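Local atomic coordinates of acetylene hydratase Ahy (Pelobacter acetylenicus, PDB entry 2E7Z), a protein that catalyses the hydration of acetylene to acetaldehyde, using a tungsten-bis(molybdopterin guanine dinucleotide) cofactor and a [4Fe-4S] cluster. Residues Q107-I110 with N111-S114; G117-R120 with R121-L125; L331-I334 with S335-Q338; K489-Y492 with Y493-E497. All coordinates share one frame; numbering follows the deposited sequence. Where two conformers were deposited one is given.

Interaction 1 (Q107-I110 with N111-S114). With MGD (2-amino-5,6-dimercapto-7-methyl-3,7,8a,9-tetrahydro-8-oxa-1,3,9,10-tetraaza-anthracen-4-one guanosine dinucleotide), chain E.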
loop_
_atom_site.group_PDB
_atom_site.type_symbol
_atom_site.label_atom_id
_atom_site.label_comp_id
_atom_site.label_asym_id
_atom_site.label_seq_id
_atom_site.Cartn_x
_atom_site.Cartn_y
_atom_site.Cartn_z
ATOM N N GLN A 107 3.457 5.536 9.210
ATOM C CA GLN A 107 4.418 4.435 9.300
ATOM C C GLN A 107 4.213 3.457 8.180
ATOM O O GLN A 107 3.073 3.017 7.949
ATOM C CB GLN A 107 4.211 3.681 10.624
ATOM C CG GLN A 107 5.092 2.461 10.823
ATOM C CD GLN A 107 4.510 1.452 11.782
ATOM O OE1 GLN A 107 3.303 1.478 12.058
ATOM N NE2 GLN A 107 5.322 0.539 12.257
ATOM N N THR A 108 5.284 3.080 7.485
ATOM C CA THR A 108 5.196 1.961 6.553
ATOM C C THR A 108 5.941 0.781 7.155
ATOM O O THR A 108 7.188 0.681 7.023
ATOM C CB THR A 108 5.786 2.322 5.186
ATOM O OG1 THR A 108 5.048 3.442 4.666
ATOM C CG2 THR A 108 5.674 1.141 4.242
ATOM N N GLU A 109 5.215 -0.120 7.815
ATOM C CA GLU A 109 5.896 -1.174 8.534
ATOM C C GLU A 109 6.520 -2.202 7.592
ATOM O O GLU A 109 7.514 -2.837 7.979
ATOM C CB GLU A 109 4.976 -1.827 9.575
ATOM C CG GLU A 109 5.610 -2.976 10.355
ATOM C CD GLU A 109 6.921 -2.621 11.065
ATOM O OE1 GLU A 109 7.318 -1.426 11.103
ATOM O OE2 GLU A 109 7.544 -3.570 11.574
ATOM N N ILE A 110 5.982 -2.392 6.375
ATOM C CA ILE A 110 6.615 -3.398 5.516
ATOM C C ILE A 110 8.041 -3.035 5.137
ATOM O O ILE A 110 8.819 -3.922 4.786
ATOM C CB ILE A 110 5.744 -3.714 4.267
ATOM C CG1 ILE A 110 5.959 -5.155 3.763
ATOM C CG2 ILE A 110 5.940 -2.688 3.154
ATOM C CD1 ILE A 110 5.457 -6.263 4.729
ATOM N N ASN A 111 8.364 -1.748 5.218
ATOM C CA ASN A 111 9.717 -1.340 4.907
ATOM C C ASN A 111 10.724 -1.609 6.020
ATOM O O ASN A 111 11.923 -1.436 5.810
ATOM C CB ASN A 111 9.795 0.157 4.536
ATOM C CG ASN A 111 9.091 0.493 3.233
ATOM O OD1 ASN A 111 8.820 -0.382 2.412
ATOM N ND2 ASN A 111 8.771 1.763 3.060
ATOM N N GLN A 112 10.223 -1.954 7.206
ATOM C CA GLN A 112 11.036 -2.034 8.420
ATOM C C GLN A 112 11.004 -3.406 9.059
ATOM O O GLN A 112 12.019 -3.936 9.484
ATOM C CB GLN A 112 10.525 -1.006 9.423
ATOM C CG GLN A 112 10.655 0.430 8.911
ATOM C CD GLN A 112 9.947 1.370 9.831
ATOM O OE1 GLN A 112 10.550 1.930 10.741
ATOM N NE2 GLN A 112 8.645 1.530 9.622
ATOM N N GLN A 113 9.787 -3.936 9.207
ATOM C CA GLN A 113 9.567 -5.324 9.668
ATOM C C GLN A 113 10.359 -5.565 10.950
ATOM O O GLN A 113 11.081 -6.581 11.071
ATOM C CB GLN A 113 9.894 -6.316 8.558
ATOM C CG GLN A 113 8.989 -6.043 7.396
ATOM C CD GLN A 113 8.830 -7.207 6.434
ATOM O OE1 GLN A 113 8.645 -8.373 6.836
ATOM N NE2 GLN A 113 8.847 -6.891 5.157
ATOM N N SER A 114 10.155 -4.654 11.917
ATOM C CA SER A 114 10.956 -4.642 13.123
ATOM C C SER A 114 10.213 -4.344 14.413
ATOM O O SER A 114 10.818 -4.480 15.463
ATOM C CB SER A 114 12.100 -3.626 12.988
ATOM O OG SER A 114 13.040 -4.092 12.034
HETATM P PB MGD E . 7.819 6.209 0.301
HETATM O O1B MGD E . 6.749 7.270 0.379
HETATM O O2B MGD E . 8.817 6.240 -0.797
HETATM O O3B MGD E . 7.179 4.738 0.252
HETATM O O3A MGD E . 4.755 4.175 0.590
HETATM P PA MGD E . 6.204 3.960 1.264
HETATM O O1A MGD E . 6.646 2.529 1.196
HETATM O O2A MGD E . 6.134 4.660 2.588
HETATM O "O5'" MGD E . 8.587 6.259 1.718
HETATM C "C5'" MGD E . 9.358 5.142 2.125
HETATM C "C4'" MGD E . 10.496 5.694 2.960
HETATM O "O4'" MGD E . 11.106 4.582 3.633
HETATM C "C3'" MGD E . 11.631 6.291 2.134
HETATM O "O3'" MGD E . 11.859 7.643 2.566
HETATM C "C2'" MGD E . 12.864 5.395 2.373
HETATM O "O2'" MGD E . 14.142 6.061 2.407
HETATM C "C1'" MGD E . 12.532 4.808 3.719
HETATM N N9 MGD E . 13.093 3.481 4.012
HETATM C C8 MGD E . 13.229 2.432 3.163
HETATM N N7 MGD E . 13.685 1.349 3.810
HETATM C C5 MGD E . 13.775 1.686 5.116
HETATM C C6 MGD E . 14.176 1.035 6.351
HETATM O O6 MGD E . 14.539 -0.160 6.366
HETATM N N1 MGD E . 14.091 1.777 7.468
HETATM C C2 MGD E . 13.770 3.066 7.513
HETATM N N2 MGD E . 13.728 3.696 8.722
HETATM N N3 MGD E . 13.401 3.727 6.420
HETATM C C4 MGD E . 13.386 3.079 5.238
HETATM C C10 MGD E . 4.354 3.261 -0.432
HETATM C C11 MGD E . 2.864 3.449 -0.623
HETATM O O11 MGD E . 2.708 4.754 -1.175
HETATM C C12 MGD E . 2.323 2.396 -1.559
HETATM S S12 MGD E . 2.646 0.754 -1.204
HETATM C C13 MGD E . 1.558 2.734 -2.610
HETATM S S13 MGD E . 1.036 1.588 -3.757
HETATM C C14 MGD E . 1.118 4.140 -2.877
HETATM N N15 MGD E . 1.772 4.709 -4.046
HETATM C C16 MGD E . 1.483 6.026 -4.254
HETATM C C17 MGD E . 1.409 6.657 -5.578
HETATM O O17 MGD E . 1.603 5.983 -6.614
HETATM N N18 MGD E . 1.116 7.972 -5.630
HETATM C C19 MGD E . 0.888 8.729 -4.527
HETATM N N19 MGD E . 0.607 10.044 -4.645
HETATM N N20 MGD E . 0.967 8.218 -3.292
HETATM C C21 MGD E . 1.235 6.920 -3.108
HETATM N N22 MGD E . 1.276 6.423 -1.869
HETATM C C23 MGD E . 1.381 5.000 -1.630
#

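Interaction 2 (G117-R120 with R121-L125)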
loop_
_atom_site.group_PDB
_atom_site.type_symbol
_atom_site.label_atom_id
_atom_site.label_comp_id
_atom_site.label_asym_id
_atom_site.label_seq_id
_atom_site.Cartn_x
_atom_site.Cartn_y
_atom_site.Cartn_z
ATOM N N GLY A 117 4.140 -5.009 16.379
ATOM C CA GLY A 117 2.959 -4.519 17.113
ATOM C C GLY A 117 3.263 -3.485 18.172
ATOM O O GLY A 117 2.326 -2.872 18.740
ATOM N N THR A 118 4.556 -3.269 18.463
ATOM C CA THR A 118 4.887 -2.356 19.537
ATOM C C THR A 118 4.672 -0.881 19.190
ATOM O O THR A 118 4.568 -0.065 20.101
ATOM C CB THR A 118 6.328 -2.571 20.066
ATOM O OG1 THR A 118 7.282 -2.334 19.026
ATOM C CG2 THR A 118 6.490 -3.983 20.619
ATOM N N LEU A 119 4.568 -0.543 17.897
ATOM C CA LEU A 119 4.283 0.828 17.549
ATOM C C LEU A 119 2.869 1.226 17.949
ATOM O O LEU A 119 2.688 2.212 18.632
ATOM C CB LEU A 119 4.587 1.073 16.055
ATOM C CG LEU A 119 4.411 2.504 15.534
ATOM C CD1 LEU A 119 2.953 2.914 15.201
ATOM C CD2 LEU A 119 5.108 3.569 16.410
ATOM N N ARG A 120 1.875 0.440 17.539
ATOM C CA ARG A 120 0.514 0.778 17.973
ATOM C C ARG A 120 0.368 0.558 19.490
ATOM O O ARG A 120 -0.402 1.250 20.136
ATOM C CB ARG A 120 -0.571 -0.004 17.224
ATOM C CG ARG A 120 -0.631 0.344 15.747
ATOM C CD ARG A 120 -1.018 1.795 15.439
ATOM N NE ARG A 120 -2.380 2.232 15.797
ATOM C CZ ARG A 120 -3.424 2.090 14.989
ATOM N NH1 ARG A 120 -3.342 1.399 13.852
ATOM N NH2 ARG A 120 -4.598 2.575 15.404
ATOM N N ARG A 121 1.131 -0.399 20.050
ATOM C CA ARG A 121 1.170 -0.579 21.501
ATOM C C ARG A 121 1.501 0.742 22.188
ATOM O O ARG A 121 0.797 1.204 23.094
ATOM C CB ARG A 121 2.138 -1.687 21.858
ATOM C CG ARG A 121 2.192 -2.093 23.330
ATOM C CD ARG A 121 3.230 -3.188 23.458
ATOM N NE ARG A 121 3.315 -3.762 24.806
ATOM C CZ ARG A 121 2.638 -4.843 25.217
ATOM N NH1 ARG A 121 1.800 -5.479 24.384
ATOM N NH2 ARG A 121 2.783 -5.288 26.477
ATOM N N PHE A 122 2.590 1.358 21.751
ATOM C CA PHE A 122 2.999 2.647 22.276
ATOM C C PHE A 122 1.933 3.718 22.103
ATOM O O PHE A 122 1.588 4.424 23.063
ATOM C CB PHE A 122 4.306 3.078 21.566
ATOM C CG PHE A 122 4.732 4.485 21.853
ATOM C CD1 PHE A 122 5.326 4.808 23.069
ATOM C CD2 PHE A 122 4.581 5.482 20.903
ATOM C CE1 PHE A 122 5.689 6.103 23.364
ATOM C CE2 PHE A 122 4.987 6.793 21.171
ATOM C CZ PHE A 122 5.533 7.096 22.409
ATOM N N MET A 123 1.384 3.833 20.890
ATOM C CA MET A 123 0.371 4.847 20.651
ATOM C C MET A 123 -0.869 4.602 21.518
ATOM O O MET A 123 -1.449 5.558 22.031
ATOM C CB MET A 123 -0.047 4.882 19.185
ATOM C CG MET A 123 1.099 5.340 18.278
ATOM S SD MET A 123 0.518 5.527 16.557
ATOM C CE MET A 123 -0.450 7.057 16.705
ATOM N N ASN A 124 -1.256 3.334 21.680
ATOM C CA ASN A 124 -2.478 2.998 22.437
ATOM C C ASN A 124 -2.307 3.253 23.913
ATOM O O ASN A 124 -3.248 3.683 24.565
ATOM C CB ASN A 124 -2.888 1.564 22.105
ATOM C CG ASN A 124 -3.480 1.459 20.701
ATOM O OD1 ASN A 124 -3.982 2.453 20.167
ATOM N ND2 ASN A 124 -3.446 0.262 20.112
ATOM N N LEU A 125 -1.087 3.071 24.414
ATOM C CA LEU A 125 -0.785 3.411 25.796
ATOM C C LEU A 125 -0.701 4.921 25.999
ATOM O O LEU A 125 -1.112 5.423 27.044
ATOM C CB LEU A 125 0.520 2.742 26.261
ATOM C CG LEU A 125 0.402 1.222 26.361
ATOM C CD1 LEU A 125 1.741 0.564 26.394
ATOM C CD2 LEU A 125 -0.378 0.843 27.645
HETATM O O HOH W 1 -3.545 3.835 17.891
#

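Interaction 3 (L331-I334 with S335-Q338)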
loop_
_atom_site.group_PDB
_atom_site.type_symbol
_atom_site.label_atom_id
_atom_site.label_comp_id
_atom_site.label_asym_id
_atom_site.label_seq_id
_atom_site.Cartn_x
_atom_site.Cartn_y
_atom_site.Cartn_z
ATOM N N LEU A 331 2.263 -18.086 16.063
ATOM C CA LEU A 331 2.923 -16.888 16.615
ATOM C C LEU A 331 1.992 -16.078 17.519
ATOM O O LEU A 331 0.758 -16.183 17.402
ATOM C CB LEU A 331 3.410 -15.993 15.454
ATOM C CG LEU A 331 4.207 -16.651 14.338
ATOM C CD1 LEU A 331 4.517 -15.621 13.233
ATOM C CD2 LEU A 331 5.493 -17.264 14.925
ATOM N N VAL A 332 2.564 -15.269 18.407
ATOM C CA VAL A 332 1.750 -14.311 19.155
ATOM C C VAL A 332 1.249 -13.258 18.179
ATOM O O VAL A 332 2.041 -12.626 17.505
ATOM C CB VAL A 332 2.545 -13.635 20.282
ATOM C CG1 VAL A 332 1.679 -12.616 21.002
ATOM C CG2 VAL A 332 3.065 -14.694 21.259
ATOM N N PRO A 333 -0.076 -13.088 18.047
ATOM C CA PRO A 333 -0.568 -12.111 17.042
ATOM C C PRO A 333 -0.032 -10.691 17.254
ATOM O O PRO A 333 -0.013 -10.164 18.378
ATOM C CB PRO A 333 -2.107 -12.176 17.190
ATOM C CG PRO A 333 -2.325 -13.554 17.717
ATOM C CD PRO A 333 -1.188 -13.778 18.713
ATOM N N ILE A 334 0.360 -10.069 16.151
ATOM C CA ILE A 334 0.725 -8.651 16.187
ATOM C C ILE A 334 -0.455 -7.851 16.767
ATOM O O ILE A 334 -0.266 -6.913 17.544
ATOM C CB ILE A 334 1.069 -8.183 14.782
ATOM C CG1 ILE A 334 2.437 -8.765 14.362
ATOM C CG2 ILE A 334 1.048 -6.659 14.662
ATOM C CD1 ILE A 334 2.802 -8.539 12.886
ATOM N N SER A 335 -1.683 -8.238 16.395
ATOM C CA SER A 335 -2.855 -7.540 16.876
ATOM C C SER A 335 -2.926 -7.515 18.386
ATOM O O SER A 335 -3.369 -6.517 18.947
ATOM C CB SER A 335 -4.141 -8.228 16.380
ATOM O OG SER A 335 -4.191 -8.215 14.955
ATOM N N LYS A 336 -2.504 -8.601 19.032
ATOM C CA LYS A 336 -2.571 -8.681 20.493
ATOM C C LYS A 336 -1.477 -7.818 21.125
ATOM O O LYS A 336 -1.704 -7.132 22.114
ATOM C CB LYS A 336 -2.456 -10.134 20.929
ATOM C CG LYS A 336 -3.566 -11.013 20.358
ATOM C CD LYS A 336 -3.722 -12.293 21.153
ATOM C CE LYS A 336 -5.173 -12.748 21.159
ATOM N NZ LYS A 336 -6.070 -11.692 21.691
ATOM N N ILE A 337 -0.283 -7.828 20.508
ATOM C CA ILE A 337 0.839 -6.989 20.971
ATOM C C ILE A 337 0.449 -5.504 20.880
ATOM O O ILE A 337 0.817 -4.707 21.736
ATOM C CB ILE A 337 2.163 -7.329 20.202
ATOM C CG1 ILE A 337 2.555 -8.757 20.575
ATOM C CG2 ILE A 337 3.280 -6.337 20.561
ATOM C CD1 ILE A 337 3.656 -9.358 19.715
ATOM N N GLN A 338 -0.331 -5.152 19.869
ATOM C CA GLN A 338 -0.744 -3.754 19.664
ATOM C C GLN A 338 -1.668 -3.185 20.762
ATOM O O GLN A 338 -1.769 -1.975 20.886
ATOM C CB GLN A 338 -1.403 -3.580 18.301
ATOM C CG GLN A 338 -0.438 -3.791 17.158
ATOM C CD GLN A 338 -1.071 -3.671 15.792
ATOM O OE1 GLN A 338 -2.239 -4.070 15.623
ATOM N NE2 GLN A 338 -0.318 -3.159 14.784
#

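Interaction 4 (K489-Y492 with Y493-E497)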
loop_
_atom_site.group_PDB
_atom_site.type_symbol
_atom_site.label_atom_id
_atom_site.label_comp_id
_atom_site.label_asym_id
_atom_site.label_seq_id
_atom_site.Cartn_x
_atom_site.Cartn_y
_atom_site.Cartn_z
ATOM N N LYS A 489 19.882 2.236 13.977
ATOM C CA LYS A 489 19.259 1.392 14.972
ATOM C C LYS A 489 17.947 0.874 14.421
ATOM O O LYS A 489 17.403 1.404 13.467
ATOM C CB LYS A 489 18.967 2.170 16.274
ATOM C CG LYS A 489 20.141 2.829 16.968
ATOM C CD LYS A 489 21.043 1.855 17.645
ATOM C CE LYS A 489 22.213 2.593 18.320
ATOM N NZ LYS A 489 23.288 1.640 18.669
ATOM N N ASP A 490 17.438 -0.141 15.094
ATOM C CA ASP A 490 16.175 -0.738 14.691
ATOM C C ASP A 490 14.930 -0.003 15.199
ATOM O O ASP A 490 15.010 0.795 16.136
ATOM C CB ASP A 490 16.161 -2.210 15.075
ATOM C CG ASP A 490 15.945 -2.437 16.532
ATOM O OD1 ASP A 490 14.776 -2.379 16.937
ATOM O OD2 ASP A 490 16.911 -2.722 17.266
ATOM N N GLU A 491 13.774 -0.292 14.587
ATOM C CA GLU A 491 12.585 0.476 14.890
ATOM C C GLU A 491 12.140 0.249 16.321
ATOM O O GLU A 491 11.609 1.170 16.952
ATOM C CB GLU A 491 11.474 0.066 13.924
ATOM C CG GLU A 491 10.287 1.005 13.928
ATOM C CD GLU A 491 9.164 0.489 13.033
ATOM O OE1 GLU A 491 9.301 -0.665 12.528
ATOM O OE2 GLU A 491 8.150 1.204 12.844
ATOM N N TYR A 492 12.344 -0.968 16.833
ATOM C CA TYR A 492 11.953 -1.231 18.219
ATOM C C TYR A 492 12.827 -0.510 19.220
ATOM O O TYR A 492 12.318 -0.050 20.248
ATOM C CB TYR A 492 11.919 -2.735 18.514
ATOM C CG TYR A 492 11.488 -3.004 19.957
ATOM C CD1 TYR A 492 10.250 -2.560 20.435
ATOM C CD2 TYR A 492 12.343 -3.637 20.860
ATOM C CE1 TYR A 492 9.866 -2.764 21.771
ATOM C CE2 TYR A 492 11.945 -3.857 22.188
ATOM C CZ TYR A 492 10.732 -3.409 22.629
ATOM O OH TYR A 492 10.389 -3.605 23.937
ATOM N N TYR A 493 14.121 -0.378 18.905
ATOM C CA TYR A 493 14.991 0.426 19.753
ATOM C C TYR A 493 14.389 1.824 19.958
ATOM O O TYR A 493 14.247 2.279 21.089
ATOM C CB TYR A 493 16.381 0.513 19.149
ATOM C CG TYR A 493 17.316 1.354 19.947
ATOM C CD1 TYR A 493 18.019 0.815 21.029
ATOM C CD2 TYR A 493 17.496 2.706 19.646
ATOM C CE1 TYR A 493 18.891 1.608 21.771
ATOM C CE2 TYR A 493 18.330 3.501 20.407
ATOM C CZ TYR A 493 19.014 2.934 21.466
ATOM O OH TYR A 493 19.887 3.689 22.208
ATOM N N PHE A 494 14.050 2.505 18.865
ATOM C CA PHE A 494 13.431 3.821 18.944
ATOM C C PHE A 494 12.155 3.767 19.793
ATOM O O PHE A 494 11.994 4.572 20.712
ATOM C CB PHE A 494 13.112 4.352 17.519
ATOM C CG PHE A 494 12.206 5.558 17.509
ATOM C CD1 PHE A 494 12.569 6.735 18.132
ATOM C CD2 PHE A 494 10.934 5.496 16.933
ATOM C CE1 PHE A 494 11.740 7.851 18.143
ATOM C CE2 PHE A 494 10.090 6.627 16.941
ATOM C CZ PHE A 494 10.511 7.805 17.545
ATOM N N ILE A 495 11.254 2.840 19.480
ATOM C CA ILE A 495 9.968 2.815 20.189
ATOM C C ILE A 495 10.168 2.555 21.694
ATOM O O ILE A 495 9.574 3.235 22.538
ATOM C CB ILE A 495 9.027 1.719 19.583
ATOM C CG1 ILE A 495 8.569 2.147 18.194
ATOM C CG2 ILE A 495 7.796 1.453 20.484
ATOM C CD1 ILE A 495 8.197 0.960 17.275
ATOM N N ARG A 496 10.993 1.568 22.036
ATOM C CA ARG A 496 11.177 1.235 23.439
ATOM C C ARG A 496 11.826 2.379 24.205
ATOM O O ARG A 496 11.436 2.697 25.332
ATOM C CB ARG A 496 12.019 -0.021 23.617
ATOM C CG ARG A 496 12.014 -0.466 25.078
ATOM C CD ARG A 496 12.967 -1.610 25.378
ATOM N NE ARG A 496 12.537 -2.211 26.654
ATOM C CZ ARG A 496 12.929 -1.827 27.871
ATOM N NH1 ARG A 496 13.865 -0.885 28.026
ATOM N NH2 ARG A 496 12.418 -2.437 28.943
ATOM N N GLU A 497 12.855 2.975 23.615
ATOM C CA GLU A 497 13.555 4.073 24.288
ATOM C C GLU A 497 12.603 5.243 24.541
ATOM O O GLU A 497 12.641 5.881 25.595
ATOM C CB GLU A 497 14.758 4.530 23.462
ATOM C CG GLU A 497 15.892 3.522 23.430
ATOM C CD GLU A 497 16.615 3.401 24.751
ATOM O OE1 GLU A 497 16.781 4.420 25.449
ATOM O OE2 GLU A 497 17.047 2.278 25.071
#

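Interaction 1 (Q107-I110 with N111-S114)
I110 lies alongside Q113, both side chains pointing the same way, and its CD1 comes within 3.5 Å of NE2 in Q113. That amide also turns an N-H to the I110 carbonyl: Q113 NE2 donates to I110 O at 3.0 Å, in the carbonyl plane and on a lone pair, and reaches N12 as well. Two residues earlier, T108 O is gripped from opposite faces of its plane, by the backbone N of N111 and by Q112 NE2, the latter at 3.1 Å. E109 O likewise takes two donors, the backbone N atoms of Q112 and Q113. The E109 chain runs out with CG opposite the backbone N (chi1 179°) and then bends at chi2, which brings OE2 to S114 N at 2.8 Å, the donor on the syn side but tilted somewhat out of the carboxylate plane; E115 N is a second donor to this oxygen. These bonds probably help hold the loop in the shape in which T108 OG1, 2.6 Å from MGD O2A, and N111 ND2, 2.9 Å from MGD O1A, hydrogen-bond to one phosphate. A 3-10 turn following strand 103-107 thus forms part of the dinucleotide-binding site of this DMSO reductase family enzyme.

Interaction 2 (G117-R120 with R121-L125)
Backbone bonds from residue i+4 back to residue i tie G117-R120 to R121-L125. R121 N reaches the carbonyl of the N-cap residue G117, F122 N that of T118, M123 N that of L119, and the shortest of the four joins N124 N to R120 O at 2.7 Å. G117 itself has a positive phi of 103°, where a CB would jam against the preceding carbonyl oxygen.

Apolar contact follows the same spacing. L119 CD1 meets M123 SD at 3.8 Å, the two side chains crossing at a slant, and R120 CD approaches the same sulfur at 4.2 Å. The segments form most of helix 118-126, the crossover of a beta-alpha-beta unit between strands 103-107 and 131-132, and L119, R120 and M123 all rest on W131 of the second strand.

Polar side chains are joined through water. R120 folds back through bends at chi2 and chi3 (-64° and -66°), which carries NE to a water at 2.9 Å, lying in the guanidinium plane at its edge; the same water donates to N124 OD1 at 2.7 Å. Replacing N124 by a leucine would probably leave this water without its acceptor and the carbonyl of Q338 without the ND2 that binds it. The R120 guanidinium is held further by the carbonyls of A386 and F387, and R121 NE by that of H507.

Interaction 3 (L331-I334 with S335-Q338)
A short helix, 334-337, starts here directly after a proline, with P333 in the N-cap position, and the contact is its first turn folding back on the loop that leads into it. P333 O serves the opening turn: I337 N donates to it at 3.2 Å, in the carbonyl plane and nearly straight (164° at the hydrogen), while K336 N adds a weak bond. One residue on, Q338 N closes on I334 O at 2.9 Å.

The side chains of the loop then lie against those of the turn. In the K336 conformer given, one of two, the P333 ring and the aliphatic part of the lysine run side by side and point the same way, with P333 CB 3.7 Å from K336 CG and P333 CD 3.8 Å from K336 CD; beyond these carbons the course of the lysine is doubtful. V332 and I337 cross at about a right angle, and Y519 of helix 513-520 touches both. S335 OG hydrogen-bonds to the E470 carboxylate, which also receives I334 N, so that one acidic residue binds two positions of the first turn.

Q338 places CG opposite its own carbonyl carbon (chi1 -67°), which sets that methylene against I334 O at 3.2 Å. From there the extended chain carries OE1 to H340, while NE2 passes I334 CG2 at 3.8 Å.

Interaction 4 (K489-Y492 with Y493-E497)
D490 OD1 is gripped by two backbone N-H groups: Y493 N at 2.9 Å, coming from above the carboxylate plane, and Y492 N at 2.8 Å in a weak, strongly bent bond. CG of D490 sits between its backbone N and carbonyl carbon (chi1 76°), a setting that turns the carboxylate back over the N-H groups of the first turn. This is a classical aspartate N-cap, and it starts helix 491-501. A leucine in place of D490 would probably take the side-chain cap from Y492 N and Y493 N and leave the first turn less firmly held.

Beyond the cap, backbone bonds take over: I495 N to E491 O, and R496 N to Y492 O at 2.8 Å, nearly straight at 171°. Two CH-pi contacts accompany them. K489 CD stands 4.2 Å from the centroid of the Y493 ring, over its centre, while E497 CG lies over the opposite face. R496 CB sits over one face of Y492, 4.0 Å from the ring centroid and offset toward the rim. The arginine then extends past the phenol, its guanidinium edge in van der Waals approach to Y492 OH. Both polar ends have partners beyond the helix: Y492 OH bonds to W510 O and R496 NH2 to F508 O.

Overall arrangement
Interaction 1, buried and nearest the chain's centre, combines backbone N-H bonds with side-chain amides and a carboxylate that shape a cofactor loop. Interaction 2 is also buried but mixes helical backbone bonds with water and apolar packing. Interactions 3 and 4, partly buried, are helix starts of different chemistry: in 3 a proline carbonyl takes the first N-H groups and a lysine lies along the saturated ring, whereas in 4 an aspartate side chain caps and aliphatic groups sit over tyrosine faces. Helix 118-126 touches all three others: L119 packs on Q107, I495 on T118 and L119, while R121 and N124 bind the carbonyls of I337 and Q338. E491 of interaction 4 accepts from Q107. Interactions 3 and 4 do not touch.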